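Local coordinates for protein N-terminal cyanobactin protease (Planktothrix agardhii NIES-596, PDB 4H6W) that probably acts as a subtilisin-like serine endopeptidase, the protease domain of a longer enzyme that matures the cyanobactin prenylagaramide, at residues C24-D29 against N120-S125. Residues are numbered along the deposited sequence; the frame is centred on the assembly and turned at random.
Sequences CVAVLD and NIINVS
A26 reaches across to strand 121-124 through both its N and its O, bonding to the residues either side of its partner I122, which fixes the parallel pairing with strand 24-28: A26 N donates to I121 O at 2.9 Å, and A26 O accepts from N123 N. L28 N to N123 O continues the ladder, with N-H···O angles of 164-171° across the three bonds. At the start, C24 O takes two donors, N120 N at 2.7 Å and I121 N at 3.2 Å. L28 can be followed outward: its CB passes 3.9 Å from N123 O, its CG sits beside the backbone N (chi1 -80°), and from there CD1 and CD2 straddle I122 CG2 at 3.9 and 4.1 Å, on the face shared with A26. On the other face V25 CG2 rests against I121 CB, the two side chains running alongside each other. Where the strands diverge, a water replaces direct pairing, accepting from S125 N at 2.7 Å and lying close to L28 O and D29 OD1. D29 OD2 is hydrogen-bonded to H64 ND1, the Asp-His link of the predicted charge relay; S125 O is bonded to S224 OG, the relay's predicted serine, placing the second strand's end beside the site. The pair is central in the seven-stranded parallel sheet, between strands 88-91 and 152-156; helix 104-116 covers A26, L28 and I122, while helices 63-73 and 223-243 cover V25 and N123, whose ND2 bonds to S231 OG.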
ATOM      1  N   CYS A  24     -10.318  -7.306   4.326  1.00 32.49           N
ATOM      2  CA  CYS A  24      -9.838  -6.382   5.321  1.00 32.88           C
ATOM      3  C   CYS A  24      -8.460  -5.864   4.991  1.00 32.95           C
ATOM      4  O   CYS A  24      -7.552  -6.643   4.694  1.00 32.33           O
ATOM      5  CB  CYS A  24      -9.811  -7.041   6.691  1.00 34.50           C
ATOM      6  SG  CYS A  24      -9.370  -5.836   7.948  1.00 38.99           S
ATOM      7  N   VAL A  25      -8.325  -4.538   5.043  1.00 33.17           N
ATOM      8  CA  VAL A  25      -7.047  -3.850   4.872  1.00 31.22           C
ATOM      9  C   VAL A  25      -6.685  -3.139   6.174  1.00 30.20           C
ATOM     10  O   VAL A  25      -7.461  -2.340   6.684  1.00 30.47           O
ATOM     11  CB  VAL A  25      -7.096  -2.835   3.701  1.00 31.44           C
ATOM     12  CG1 VAL A  25      -5.825  -2.000   3.632  1.00 30.14           C
ATOM     13  CG2 VAL A  25      -7.304  -3.552   2.373  1.00 31.79           C
ATOM     14  N   ALA A  26      -5.515  -3.454   6.718  1.00 29.48           N
ATOM     15  CA  ALA A  26      -5.036  -2.803   7.940  1.00 29.25           C
ATOM     16  C   ALA A  26      -4.093  -1.673   7.572  1.00 28.43           C
ATOM     17  O   ALA A  26      -3.238  -1.842   6.711  1.00 28.57           O
ATOM     18  CB  ALA A  26      -4.327  -3.805   8.833  1.00 28.65           C
ATOM     19  N   VAL A  27      -4.256  -0.519   8.213  1.00 28.96           N
ATOM     20  CA  VAL A  27      -3.347   0.602   7.986  1.00 28.91           C
ATOM     21  C   VAL A  27      -2.495   0.803   9.229  1.00 30.16           C
ATOM     22  O   VAL A  27      -3.006   1.171  10.287  1.00 31.20           O
ATOM     23  CB  VAL A  27      -4.089   1.899   7.604  1.00 29.17           C
ATOM     24  CG1 VAL A  27      -3.095   3.034   7.438  1.00 29.30           C
ATOM     25  CG2 VAL A  27      -4.916   1.708   6.328  1.00 28.24           C
ATOM     26  N   LEU A  28      -1.200   0.511   9.102  1.00 30.57           N
ATOM     27  CA  LEU A  28      -0.257   0.674  10.201  1.00 31.15           C
ATOM     28  C   LEU A  28       0.499   1.974  10.012  1.00 33.18           C
ATOM     29  O   LEU A  28       1.401   2.080   9.171  1.00 33.81           O
ATOM     30  CB  LEU A  28       0.704  -0.515  10.303  1.00 30.11           C
ATOM     31  CG  LEU A  28       0.188  -1.778  10.994  1.00 28.99           C
ATOM     32  CD1 LEU A  28      -1.067  -2.344  10.339  1.00 28.46           C
ATOM     33  CD2 LEU A  28       1.286  -2.820  11.022  1.00 27.81           C
ATOM     34  N   ASP A  29       0.110   2.966  10.806  1.00 35.06           N
ATOM     35  CA  ASP A  29       0.535   4.338  10.606  1.00 34.93           C
ATOM     36  C   ASP A  29       0.247   5.135  11.880  1.00 34.53           C
ATOM     37  O   ASP A  29       0.189   4.559  12.972  1.00 33.44           O
ATOM     38  CB  ASP A  29      -0.232   4.924   9.426  1.00 37.63           C
ATOM     39  CG  ASP A  29       0.542   5.996   8.707  1.00 40.90           C
ATOM     40  OD1 ASP A  29       1.052   5.684   7.605  1.00 42.07           O
ATOM     41  OD2 ASP A  29       0.648   7.131   9.246  1.00 39.03           O
ATOM     42  N   ASN A 120      -6.379  -8.964   5.504  1.00 32.66           N
ATOM     43  CA  ASN A 120      -5.895  -9.699   4.332  1.00 32.43           C
ATOM     44  C   ASN A 120      -4.693  -9.016   3.696  1.00 32.17           C
ATOM     45  O   ASN A 120      -3.802  -9.674   3.130  1.00 31.88           O
ATOM     46  CB  ASN A 120      -7.011  -9.816   3.302  1.00 32.21           C
ATOM     47  CG  ASN A 120      -8.199 -10.558   3.840  1.00 33.46           C
ATOM     48  OD1 ASN A 120      -8.116 -11.760   4.092  1.00 34.83           O
ATOM     49  ND2 ASN A 120      -9.311  -9.852   4.038  1.00 32.83           N
ATOM     50  N   ILE A 121      -4.711  -7.688   3.780  1.00 29.40           N
ATOM     51  CA  ILE A 121      -3.648  -6.841   3.288  1.00 29.87           C
ATOM     52  C   ILE A 121      -3.173  -5.942   4.419  1.00 28.52           C
ATOM     53  O   ILE A 121      -3.988  -5.389   5.157  1.00 28.42           O
ATOM     54  CB  ILE A 121      -4.144  -5.974   2.122  1.00 30.08           C
ATOM     55  CG1 ILE A 121      -4.431  -6.864   0.920  1.00 31.00           C
ATOM     56  CG2 ILE A 121      -3.123  -4.909   1.756  1.00 28.64           C
ATOM     57  CD1 ILE A 121      -5.264  -6.184  -0.129  1.00 30.67           C
ATOM     58  N   ILE A 122      -1.859  -5.798   4.548  1.00 26.58           N
ATOM     59  CA  ILE A 122      -1.296  -4.881   5.533  1.00 26.56           C
ATOM     60  C   ILE A 122      -0.494  -3.803   4.822  1.00 26.60           C
ATOM     61  O   ILE A 122       0.481  -4.113   4.132  1.00 27.05           O
ATOM     62  CB  ILE A 122      -0.424  -5.608   6.585  1.00 25.84           C
ATOM     63  CG1 ILE A 122      -1.297  -6.543   7.441  1.00 25.45           C
ATOM     64  CG2 ILE A 122       0.314  -4.597   7.460  1.00 24.13           C
ATOM     65  CD1 ILE A 122      -0.511  -7.498   8.315  1.00 25.29           C
ATOM     66  N   ASN A 123      -0.917  -2.552   5.011  1.00 25.89           N
ATOM     67  CA  ASN A 123      -0.261  -1.380   4.437  1.00 27.11           C
ATOM     68  C   ASN A 123       0.707  -0.664   5.381  1.00 27.47           C
ATOM     69  O   ASN A 123       0.310  -0.195   6.444  1.00 30.91           O
ATOM     70  CB  ASN A 123      -1.309  -0.375   3.941  1.00 26.33           C
ATOM     71  CG  ASN A 123      -0.678   0.839   3.290  1.00 26.48           C
ATOM     72  OD1 ASN A 123      -0.220   1.768   3.971  1.00 27.68           O
ATOM     73  ND2 ASN A 123      -0.629   0.833   1.972  1.00 24.76           N
ATOM     74  N   VAL A 124       1.963  -0.536   4.975  1.00 27.29           N
ATOM     75  CA  VAL A 124       2.972   0.127   5.808  1.00 28.68           C
ATOM     76  C   VAL A 124       3.626   1.250   5.013  1.00 29.24           C
ATOM     77  O   VAL A 124       4.565   1.020   4.254  1.00 30.88           O
ATOM     78  CB  VAL A 124       4.066  -0.857   6.337  1.00 27.16           C
ATOM     79  CG1 VAL A 124       4.920  -0.190   7.402  1.00 26.77           C
ATOM     80  CG2 VAL A 124       3.453  -2.116   6.914  1.00 26.60           C
ATOM     81  N   SER A 125       3.125   2.464   5.189  1.00 31.60           N
ATOM     82  CA  SER A 125       3.625   3.637   4.470  1.00 33.44           C
ATOM     83  C   SER A 125       4.817   4.263   5.184  1.00 35.22           C
ATOM     84  O   SER A 125       5.001   5.462   5.184  1.00 41.27           O
ATOM     85  CB  SER A 125       2.505   4.656   4.276  1.00 31.62           C
ATOM     86  OG  SER A 125       1.519   4.104   3.435  1.00 33.12           O
TER
HETATM   87  O   HOH W   1       0.880   2.819   6.706  1.00 35.01           O